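BT_4661 (Bacteroides thetaiotaomicron, PDB 4AK2) binds heparin and heparan sulfate at the bacterial surface as a SusE-like glycan-binding protein, this chain being its C-terminal ligand-binding part. Local coordinates at residues A[62-66]-A[164-168]; A[84-88]-A[114-118]; A[124-128]-A[269-273]. One frame throughout, in Å; residues are numbered along the deposited sequence. Where two conformers were deposited one is given.

Contact 1 (A[62-66]-A[164-168]); sequences KHNPN and FFYYN
Lys62 and Tyr167 face each other across two backbones that stay well apart, their CA atoms 7.3 Å from one another; the end of strand 56-63 and strand 163-168 meet through side chains, not as paired strands. His63 sits farther off from Phe165, and behind it a cis peptide bond leads into Asn64, where the chain leaves the strand. An Asx turn follows, Asn66 N giving its hydrogen to Asn64 OD1.

His63 is the centre of the side-chain contact. Its CG stands anti to the backbone N (chi1 -164°), which carries the imidazole out to Phe165 and Tyr167, the two rings on the near side of the other strand. There ND1 meets Tyr167 OH in the plane of the imidazole, 2.7 Å away and nearly straight at 171°; either group could be the donor. The neighbouring corner, CE1, points into the middle of the Phe165 face and comes within 3.4 Å of Phe165 CD1, a T-shaped pair with the planes 66° apart. Held by an edge bond and a ring face, the imidazole has little room to rotate.

Over one face of Tyr167, toward the rim, lies Lys62 CB in a CH-pi contact, 4.3 Å from the ring centroid. The lysine chain bends back along the ring, and NZ reaches a water that also bonds Asn168 O. Pro65 CD adds packing against Tyr167 OH at 3.5 Å.

Met91 of strand 89-98 faces both Lys62 and His63, a classic beta bulge. The aromatic cluster of His63, Phe165 and Tyr167 thus joins two beta-sheets directly beside Asn64 of the glycan pocket.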
loop_
_atom_site.group_PDB
_atom_site.type_symbol
_atom_site.label_atom_id
_atom_site.label_comp_id
_atom_site.label_asym_id
_atom_site.label_seq_id
_atom_site.Cartn_x
_atom_site.Cartn_y
_atom_site.Cartn_z
ATOM N N LYS A 62 -9.935 -4.360 -3.845
ATOM C CA LYS A 62 -9.780 -4.380 -2.388
ATOM C C LYS A 62 -9.952 -3.022 -1.746
ATOM O O LYS A 62 -10.693 -2.882 -0.773
ATOM C CB LYS A 62 -8.419 -4.977 -1.971
ATOM C CG LYS A 62 -8.231 -6.363 -2.540
ATOM C CD LYS A 62 -9.264 -7.360 -2.059
ATOM C CE LYS A 62 -9.046 -7.697 -0.603
ATOM N NZ LYS A 62 -9.745 -8.975 -0.285
ATOM N N HIS A 63 -9.296 -2.005 -2.283
ATOM C CA HIS A 63 -9.346 -0.666 -1.705
ATOM C C HIS A 63 -9.545 0.382 -2.777
ATOM O O HIS A 63 -8.909 0.313 -3.823
ATOM C CB HIS A 63 -8.065 -0.377 -0.896
ATOM C CG HIS A 63 -8.242 0.816 0.010
ATOM N ND1 HIS A 63 -9.004 0.738 1.141
ATOM C CD2 HIS A 63 -7.860 2.135 -0.115
ATOM C CE1 HIS A 63 -9.087 1.958 1.713
ATOM N NE2 HIS A 63 -8.370 2.816 0.959
ATOM N N ASN A 64 -10.455 1.365 -2.609
ATOM C CA ASN A 64 -11.276 1.634 -1.420
ATOM C C ASN A 64 -12.693 1.108 -1.699
ATOM O O ASN A 64 -13.340 1.511 -2.688
ATOM C CB ASN A 64 -11.311 3.162 -1.226
ATOM C CG ASN A 64 -12.046 3.609 0.026
ATOM O OD1 ASN A 64 -12.959 2.955 0.537
ATOM N ND2 ASN A 64 -11.623 4.761 0.544
ATOM N N PRO A 65 -13.177 0.190 -0.854
ATOM C CA PRO A 65 -14.455 -0.420 -1.165
ATOM C C PRO A 65 -15.620 0.605 -1.214
ATOM O O PRO A 65 -16.633 0.335 -1.864
ATOM C CB PRO A 65 -14.626 -1.462 -0.039
ATOM C CG PRO A 65 -13.809 -0.911 1.092
ATOM C CD PRO A 65 -12.633 -0.252 0.442
ATOM N N ASN A 66 -15.453 1.769 -0.571
ATOM C CA ASN A 66 -16.556 2.766 -0.457
ATOM C C ASN A 66 -16.799 3.497 -1.777
ATOM O O ASN A 66 -17.873 4.004 -2.030
ATOM C CB ASN A 66 -16.226 3.824 0.622
ATOM C CG ASN A 66 -16.129 3.240 2.012
ATOM O OD1 ASN A 66 -15.053 3.325 2.681
ATOM N ND2 ASN A 66 -17.135 2.501 2.381
ATOM N N PHE A 164 -7.635 3.886 8.712
ATOM C CA PHE A 164 -6.682 2.805 8.546
ATOM C C PHE A 164 -7.425 1.575 8.056
ATOM O O PHE A 164 -8.515 1.245 8.550
ATOM C CB PHE A 164 -5.984 2.495 9.863
ATOM C CG PHE A 164 -5.245 3.656 10.456
ATOM C CD1 PHE A 164 -3.924 3.891 10.121
ATOM C CD2 PHE A 164 -5.871 4.523 11.363
ATOM C CE1 PHE A 164 -3.240 4.951 10.668
ATOM C CE2 PHE A 164 -5.196 5.593 11.918
ATOM C CZ PHE A 164 -3.877 5.825 11.564
ATOM N N PHE A 165 -6.870 0.890 7.064
ATOM C CA PHE A 165 -7.478 -0.310 6.480
ATOM C C PHE A 165 -6.365 -1.346 6.313
ATOM O O PHE A 165 -5.202 -0.977 5.932
ATOM C CB PHE A 165 -8.020 -0.088 5.081
ATOM C CG PHE A 165 -9.153 0.928 4.992
ATOM C CD1 PHE A 165 -8.872 2.318 5.053
ATOM C CD2 PHE A 165 -10.482 0.524 4.770
ATOM C CE1 PHE A 165 -9.869 3.265 4.933
ATOM C CE2 PHE A 165 -11.475 1.492 4.635
ATOM C CZ PHE A 165 -11.174 2.848 4.726
ATOM N N TYR A 166 -6.664 -2.614 6.488
ATOM C CA TYR A 166 -5.706 -3.669 6.252
ATOM C C TYR A 166 -6.283 -4.749 5.386
ATOM O O TYR A 166 -7.453 -5.193 5.611
ATOM C CB TYR A 166 -5.261 -4.293 7.592
ATOM C CG TYR A 166 -4.223 -5.377 7.448
ATOM C CD1 TYR A 166 -2.871 -5.046 7.428
ATOM C CD2 TYR A 166 -4.577 -6.712 7.361
ATOM C CE1 TYR A 166 -1.905 -6.018 7.300
ATOM C CE2 TYR A 166 -3.631 -7.716 7.222
ATOM C CZ TYR A 166 -2.271 -7.336 7.185
ATOM O OH TYR A 166 -1.231 -8.250 7.088
ATOM N N TYR A 167 -5.523 -5.274 4.425
ATOM C CA TYR A 167 -6.003 -6.335 3.534
ATOM C C TYR A 167 -5.029 -7.490 3.621
ATOM O O TYR A 167 -3.868 -7.365 3.201
ATOM C CB TYR A 167 -6.111 -5.833 2.086
ATOM C CG TYR A 167 -7.075 -4.686 2.036
ATOM C CD1 TYR A 167 -8.464 -4.947 2.060
ATOM C CD2 TYR A 167 -6.657 -3.369 2.051
ATOM C CE1 TYR A 167 -9.389 -3.921 2.133
ATOM C CE2 TYR A 167 -7.605 -2.307 2.073
ATOM C CZ TYR A 167 -8.978 -2.606 2.108
ATOM O OH TYR A 167 -9.917 -1.590 2.158
ATOM N N ASN A 168 -5.474 -8.608 4.183
ATOM C CA ASN A 168 -4.653 -9.812 4.198
ATOM C C ASN A 168 -4.408 -10.247 2.772
ATOM O O ASN A 168 -5.312 -10.196 1.914
ATOM C CB ASN A 168 -5.406 -10.935 4.929
ATOM C CG ASN A 168 -4.562 -12.190 5.039
ATOM O OD1 ASN A 168 -3.389 -12.128 5.353
ATOM N ND2 ASN A 168 -5.145 -13.328 4.728
HETATM O O HOH W 1 -7.944 -9.295 1.964
#

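Contact 2 (A[84-88]-A[114-118]); sequences LKQGQ and HFSMI. With SGN (2-deoxy-6-O-sulfo-2-(sulfoamino)-alpha-D-glucopyranose), chain B; IDS (2-O-sulfo-alpha-L-idopyranuronic acid), chain C.
Gln86 lies across one face of the Phe115 ring. Its CG rests 3.8 Å from the ring centroid, only 16° off the normal, a CH-pi contact displaced toward the rim, while the extended chain carries the amide on past the ring. There NE2 gives a hydrogen to a water that in turn donates to Ser116 O. Phe115 reaches the turn because its CG is anti to the backbone N (chi1 -164°); this also brings CD2, at the ring edge, to 3.3 Å from Leu84 O in the ring plane. Leu84 and Phe115 run past each other in opposite directions, CD2 of the leucine packing on CB of the phenylalanine. Putting an alanine at Phe115 would probably take away the ring face under Gln86 CG and the ring edge at Leu84 O, leaving the glutamine side chain freer to swing.

Met117 packs on the turn as well, its SD 3.7 Å from Gly87 CA, where a side chain would collide with the sulfur. Gly87 also takes the glycine position of the type II turn from Lys85 to Gln88. Two backbone bonds fix the register: Gly87 N to Phe115 O and Phe115 N to Gln88 O, the latter 2.9 Å. Gly87 and Gln88 facing Phe115 make a G1 beta bulge.

From the turn Lys85 extends away to the glycan, NZ donating to SGN O3 and, at 2.9 Å, to the IDS carboxylate oxygen O6A. The turn links strands 79-82 and 89-98, with Phe115 at the end of strand 105-115, its side chain also touching Leu36 of a loop and Ile30 of strand 27-30.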
loop_
_atom_site.group_PDB
_atom_site.type_symbol
_atom_site.label_atom_id
_atom_site.label_comp_id
_atom_site.label_asym_id
_atom_site.label_seq_id
_atom_site.Cartn_x
_atom_site.Cartn_y
_atom_site.Cartn_z
ATOM N N LEU A 84 -11.627 5.769 -7.978
ATOM C CA LEU A 84 -10.552 6.115 -7.053
ATOM C C LEU A 84 -10.463 7.632 -6.981
ATOM O O LEU A 84 -10.394 8.282 -8.019
ATOM C CB LEU A 84 -9.217 5.514 -7.544
ATOM C CG LEU A 84 -7.918 5.820 -6.773
ATOM C CD1 LEU A 84 -8.044 5.304 -5.347
ATOM C CD2 LEU A 84 -6.738 5.186 -7.492
ATOM N N LYS A 85 -10.382 8.180 -5.762
ATOM C CA LYS A 85 -10.337 9.638 -5.569
ATOM C C LYS A 85 -8.937 10.224 -5.620
ATOM O O LYS A 85 -7.945 9.596 -5.201
ATOM C CB LYS A 85 -11.018 10.033 -4.281
ATOM C CG LYS A 85 -12.496 9.750 -4.387
ATOM C CD LYS A 85 -13.269 10.611 -3.411
ATOM C CE LYS A 85 -14.775 10.467 -3.568
ATOM N NZ LYS A 85 -15.397 11.139 -2.403
ATOM N N GLN A 86 -8.845 11.441 -6.111
ATOM C CA GLN A 86 -7.577 12.151 -6.144
ATOM C C GLN A 86 -6.982 12.256 -4.748
ATOM O O GLN A 86 -7.708 12.450 -3.763
ATOM C CB GLN A 86 -7.774 13.569 -6.642
ATOM C CG GLN A 86 -8.252 13.737 -8.052
ATOM C CD GLN A 86 -8.504 15.206 -8.317
ATOM O OE1 GLN A 86 -9.646 15.665 -8.337
ATOM N NE2 GLN A 86 -7.444 15.954 -8.456
ATOM N N GLY A 87 -5.685 12.012 -4.655
ATOM C CA GLY A 87 -4.964 12.024 -3.381
ATOM C C GLY A 87 -4.960 10.700 -2.643
ATOM O O GLY A 87 -4.400 10.607 -1.553
ATOM N N GLN A 88 -5.579 9.674 -3.232
ATOM C CA GLN A 88 -5.724 8.354 -2.585
ATOM C C GLN A 88 -5.012 7.244 -3.370
ATOM O O GLN A 88 -4.830 7.375 -4.586
ATOM C CB GLN A 88 -7.221 7.965 -2.489
ATOM C CG GLN A 88 -8.057 8.845 -1.579
ATOM C CD GLN A 88 -7.626 8.536 -0.171
ATOM O OE1 GLN A 88 -7.623 7.365 0.269
ATOM N NE2 GLN A 88 -7.183 9.544 0.514
ATOM N N HIS A 114 -2.045 4.846 -7.422
ATOM C CA HIS A 114 -2.020 6.128 -6.701
ATOM C C HIS A 114 -2.518 7.201 -7.600
ATOM O O HIS A 114 -1.986 7.414 -8.703
ATOM C CB HIS A 114 -0.581 6.500 -6.280
ATOM C CG HIS A 114 -0.501 7.863 -5.586
ATOM N ND1 HIS A 114 0.330 8.856 -5.977
ATOM C CD2 HIS A 114 -1.239 8.368 -4.514
ATOM C CE1 HIS A 114 0.167 9.926 -5.177
ATOM N NE2 HIS A 114 -0.806 9.643 -4.294
ATOM N N PHE A 115 -3.562 7.910 -7.178
ATOM C CA PHE A 115 -4.109 9.054 -7.931
ATOM C C PHE A 115 -3.484 10.284 -7.280
ATOM O O PHE A 115 -3.920 10.713 -6.205
ATOM C CB PHE A 115 -5.631 9.054 -7.924
ATOM C CG PHE A 115 -6.287 9.943 -8.958
ATOM C CD1 PHE A 115 -5.579 10.877 -9.750
ATOM C CD2 PHE A 115 -7.663 9.821 -9.148
ATOM C CE1 PHE A 115 -6.238 11.658 -10.712
ATOM C CE2 PHE A 115 -8.329 10.601 -10.085
ATOM C CZ PHE A 115 -7.615 11.513 -10.864
ATOM N N SER A 116 -2.466 10.850 -7.907
ATOM C CA SER A 116 -1.761 11.982 -7.316
ATOM C C SER A 116 -2.555 13.285 -7.475
ATOM O O SER A 116 -3.505 13.347 -8.260
ATOM C CB SER A 116 -0.377 12.135 -7.928
ATOM O OG SER A 116 0.365 12.984 -7.077
ATOM N N MET A 117 -2.163 14.325 -6.730
ATOM C CA MET A 117 -2.796 15.629 -6.837
ATOM C C MET A 117 -1.908 16.691 -6.214
ATOM O O MET A 117 -1.008 16.382 -5.424
ATOM C CB MET A 117 -4.153 15.635 -6.128
ATOM C CG MET A 117 -4.078 15.651 -4.609
ATOM S SD MET A 117 -5.693 15.604 -3.822
ATOM C CE MET A 117 -6.403 17.153 -4.371
ATOM N N ILE A 118 -2.180 17.943 -6.568
ATOM C CA ILE A 118 -1.692 19.085 -5.808
ATOM C C ILE A 118 -2.783 19.398 -4.774
ATOM O O ILE A 118 -3.922 19.744 -5.128
ATOM C CB ILE A 118 -1.388 20.285 -6.726
ATOM C CG1 ILE A 118 -0.371 19.872 -7.790
ATOM C CG2 ILE A 118 -0.893 21.474 -5.898
ATOM C CD1 ILE A 118 0.041 20.963 -8.780
HETATM C C1 SGN B . -14.933 9.900 2.681
HETATM C C2 SGN B . -14.192 10.444 1.455
HETATM C C3 SGN B . -14.562 11.891 1.190
HETATM C C4 SGN B . -16.080 12.002 1.082
HETATM C C5 SGN B . -16.791 11.385 2.313
HETATM C C6 SGN B . -18.277 11.266 2.148
HETATM N N2 SGN B . -12.762 10.360 1.630
HETATM O O3 SGN B . -14.018 12.263 -0.081
HETATM O O4 SGN B . -16.509 13.374 1.118
HETATM O O5 SGN B . -16.335 10.025 2.496
HETATM O O6 SGN B . -18.557 10.558 0.934
HETATM S S1 SGN B . -11.940 9.009 1.380
HETATM O O1S SGN B . -12.125 8.170 2.530
HETATM O O2S SGN B . -12.504 8.467 0.176
HETATM O O3S SGN B . -10.390 9.420 1.307
HETATM S S2 SGN B . -20.044 10.610 0.438
HETATM O O4S SGN B . -20.523 11.987 0.196
HETATM O O5S SGN B . -20.943 10.041 1.633
HETATM O O6S SGN B . -20.054 9.744 -0.720
HETATM C C1 IDS C . -17.255 13.762 -0.050
HETATM C C2 IDS C . -17.830 15.106 0.313
HETATM C C3 IDS C . -16.788 16.211 0.446
HETATM C C4 IDS C . -15.650 16.167 -0.582
HETATM C C5 IDS C . -15.306 14.756 -1.041
HETATM C C6 IDS C . -14.425 14.675 -2.276
HETATM O O2 IDS C . -18.758 15.477 -0.720
HETATM O O3 IDS C . -16.259 16.210 1.782
HETATM O O5 IDS C . -16.447 13.922 -1.230
HETATM O O6A IDS C . -14.755 13.875 -3.185
HETATM O O6B IDS C . -13.400 15.392 -2.362
HETATM S S IDS C . -20.072 16.242 -0.483
HETATM O O1S IDS C . -20.973 15.255 0.122
HETATM O O2S IDS C . -19.769 17.332 0.480
HETATM O O3S IDS C . -20.561 16.808 -1.759
HETATM O O HOH W 2 -5.233 15.093 -9.606
HETATM O O HOH W 3 -1.718 11.150 -2.151
#

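Contact 3 (A[124-128]-A[269-273]); sequences QLEYT and VSPIF. With NA (sodium ion), chain D.
Tyr127 and Leu125 close over Pro271 and Ile272, packing the loop between strands 105-115 and 131-134 onto the irregular middle of strand 268-276, part of the larger mixed beta-sheet. All five touching residues are buried, and the joint is largely apolar. On the other side of the strand Ser270, modelled in two conformers, turns from the loop toward a sodium ion, which the backbone O of Asp163 also binds.

Ile272 makes the CH-pi contact. Its CG1 is anti to the backbone N (chi1 -172°) and the chain continues extended, laying CD1 over one face of the Tyr127 ring, 4.0 Å from the centroid, set toward the rim. Pro271 takes the edge of the same phenol: its CG lies near the ring plane, 3.8 Å from Tyr127 CE1, and the two side chains point the same way side by side. One ring is therefore touched on a face and along an edge by consecutive residues.

Aliphatic packing continues through Leu125. A single methyl, CD2, does the touching, reaching both Pro271 CG at 3.9 Å and Val269 CG2; the proline thus sits against the leucine as well as the tyrosine. Leu158 of strand 157-161 packs on both Leu125 and Tyr127.

Two polar links accompany the apolar packing. Tyr127 OH, at the far end of the ring, bonds Phe227 O. A water bridges the two backbones, accepting from Tyr127 N at 3.0 Å and donating to Pro271 O at 2.7 Å.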
loop_
_atom_site.group_PDB
_atom_site.type_symbol
_atom_site.label_atom_id
_atom_site.label_comp_id
_atom_site.label_asym_id
_atom_site.label_seq_id
_atom_site.Cartn_x
_atom_site.Cartn_y
_atom_site.Cartn_z
ATOM N N GLN A 124 2.518 18.551 -3.270
ATOM C CA GLN A 124 2.283 17.466 -4.206
ATOM C C GLN A 124 3.039 16.263 -3.623
ATOM O O GLN A 124 4.201 15.996 -3.946
ATOM C CB GLN A 124 2.805 17.844 -5.586
ATOM C CG GLN A 124 2.461 16.830 -6.665
ATOM C CD GLN A 124 2.923 17.279 -8.023
ATOM O OE1 GLN A 124 2.782 18.450 -8.397
ATOM N NE2 GLN A 124 3.498 16.349 -8.777
ATOM N N LEU A 125 2.398 15.544 -2.700
ATOM C CA LEU A 125 3.149 14.555 -1.910
ATOM C C LEU A 125 3.197 13.210 -2.630
ATOM O O LEU A 125 2.166 12.569 -2.813
ATOM C CB LEU A 125 2.490 14.393 -0.530
ATOM C CG LEU A 125 3.187 13.406 0.436
ATOM C CD1 LEU A 125 4.597 13.917 0.810
ATOM C CD2 LEU A 125 2.353 13.290 1.695
ATOM N N GLU A 126 4.407 12.788 -3.025
ATOM C CA GLU A 126 4.557 11.586 -3.815
ATOM C C GLU A 126 5.692 10.712 -3.282
ATOM O O GLU A 126 6.867 11.129 -3.242
ATOM C CB GLU A 126 4.845 11.923 -5.300
ATOM C CG GLU A 126 3.661 12.632 -5.937
ATOM C CD GLU A 126 3.781 12.783 -7.436
ATOM O OE1 GLU A 126 4.882 12.523 -7.977
ATOM O OE2 GLU A 126 2.797 13.184 -8.085
ATOM N N TYR A 127 5.376 9.487 -2.901
ATOM C CA TYR A 127 6.381 8.482 -2.590
ATOM C C TYR A 127 6.589 7.672 -3.881
ATOM O O TYR A 127 5.608 7.199 -4.482
ATOM C CB TYR A 127 5.846 7.530 -1.511
ATOM C CG TYR A 127 5.762 8.147 -0.123
ATOM C CD1 TYR A 127 4.664 8.900 0.279
ATOM C CD2 TYR A 127 6.803 8.001 0.779
ATOM C CE1 TYR A 127 4.586 9.459 1.532
ATOM C CE2 TYR A 127 6.760 8.555 2.046
ATOM C CZ TYR A 127 5.639 9.308 2.418
ATOM O OH TYR A 127 5.586 9.899 3.681
ATOM N N THR A 128 7.834 7.505 -4.270
ATOM C CA THR A 128 8.150 6.721 -5.480
ATOM C C THR A 128 9.234 5.736 -5.085
ATOM O O THR A 128 10.415 6.133 -5.019
ATOM C CB THR A 128 8.631 7.648 -6.614
ATOM O OG1 THR A 128 7.602 8.586 -6.927
ATOM C CG2 THR A 128 9.013 6.845 -7.869
ATOM N N VAL A 269 -4.300 13.197 2.822
ATOM C CA VAL A 269 -4.017 12.319 1.660
ATOM C C VAL A 269 -3.771 10.907 2.138
ATOM O O VAL A 269 -3.429 10.700 3.325
ATOM C CB VAL A 269 -2.803 12.843 0.838
ATOM C CG1 VAL A 269 -3.192 14.035 -0.037
ATOM C CG2 VAL A 269 -1.599 13.145 1.749
ATOM N N SER A 270 -3.857 9.934 1.230
ATOM C CA SER A 270 -3.425 8.577 1.546
ATOM C C SER A 270 -2.462 8.133 0.452
ATOM O O SER A 270 -2.812 7.423 -0.493
ATOM C CB SER A 270 -4.608 7.616 1.693
ATOM O OG SER A 270 -5.519 8.058 2.724
ATOM N N PRO A 271 -1.194 8.579 0.585
ATOM C CA PRO A 271 -0.226 8.491 -0.523
ATOM C C PRO A 271 0.612 7.213 -0.558
ATOM O O PRO A 271 1.437 7.054 -1.486
ATOM C CB PRO A 271 0.667 9.718 -0.221
ATOM C CG PRO A 271 0.754 9.723 1.298
ATOM C CD PRO A 271 -0.711 9.422 1.706
ATOM N N ILE A 272 0.472 6.353 0.432
ATOM C CA ILE A 272 1.402 5.206 0.533
ATOM C C ILE A 272 0.690 3.958 1.054
ATOM O O ILE A 272 -0.076 4.019 2.016
ATOM C CB ILE A 272 2.642 5.574 1.394
ATOM C CG1 ILE A 272 3.722 4.468 1.354
ATOM C CG2 ILE A 272 2.281 5.879 2.839
ATOM C CD1 ILE A 272 5.061 4.884 1.973
ATOM N N PHE A 273 0.998 2.841 0.427
ATOM C CA PHE A 273 0.584 1.544 0.914
ATOM C C PHE A 273 1.757 0.809 1.529
ATOM O O PHE A 273 2.875 0.876 0.957
ATOM C CB PHE A 273 0.012 0.684 -0.236
ATOM C CG PHE A 273 -1.463 0.391 -0.138
ATOM C CD1 PHE A 273 -1.934 -0.524 0.799
ATOM C CD2 PHE A 273 -2.315 0.962 -1.054
ATOM C CE1 PHE A 273 -3.295 -0.807 0.889
ATOM C CE2 PHE A 273 -3.684 0.675 -1.008
ATOM C CZ PHE A 273 -4.155 -0.225 -0.043
HETATM NA NA NA D . -7.016 6.018 4.091
HETATM O O HOH W 4 2.490 8.853 -3.201
HETATM O O HOH W 5 -8.140 5.390 1.870
#

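Overall arrangement
Contacts 2 and 3 are neighbours, their centres 9 Å apart, while contact 1 lies 16 Å from each. Along the chain, 84-88 and 114-118 both fall between the two segments of contact 1; contact 3 opens after contact 2 has closed, and its segments alternate with those of contact 1. Contact 1 bridges the four-stranded sheet and the larger one, and His63 packs on Phe273 of contact 3. Contact 2, on the four-stranded side, is tied to the larger sheet through Gly87 O and Ser270 N, a probable hydrogen bond. Pocket residues Asn64, Lys85 and Gln88 are thereby set against the second sheet, consistent with a glycan site at the junction.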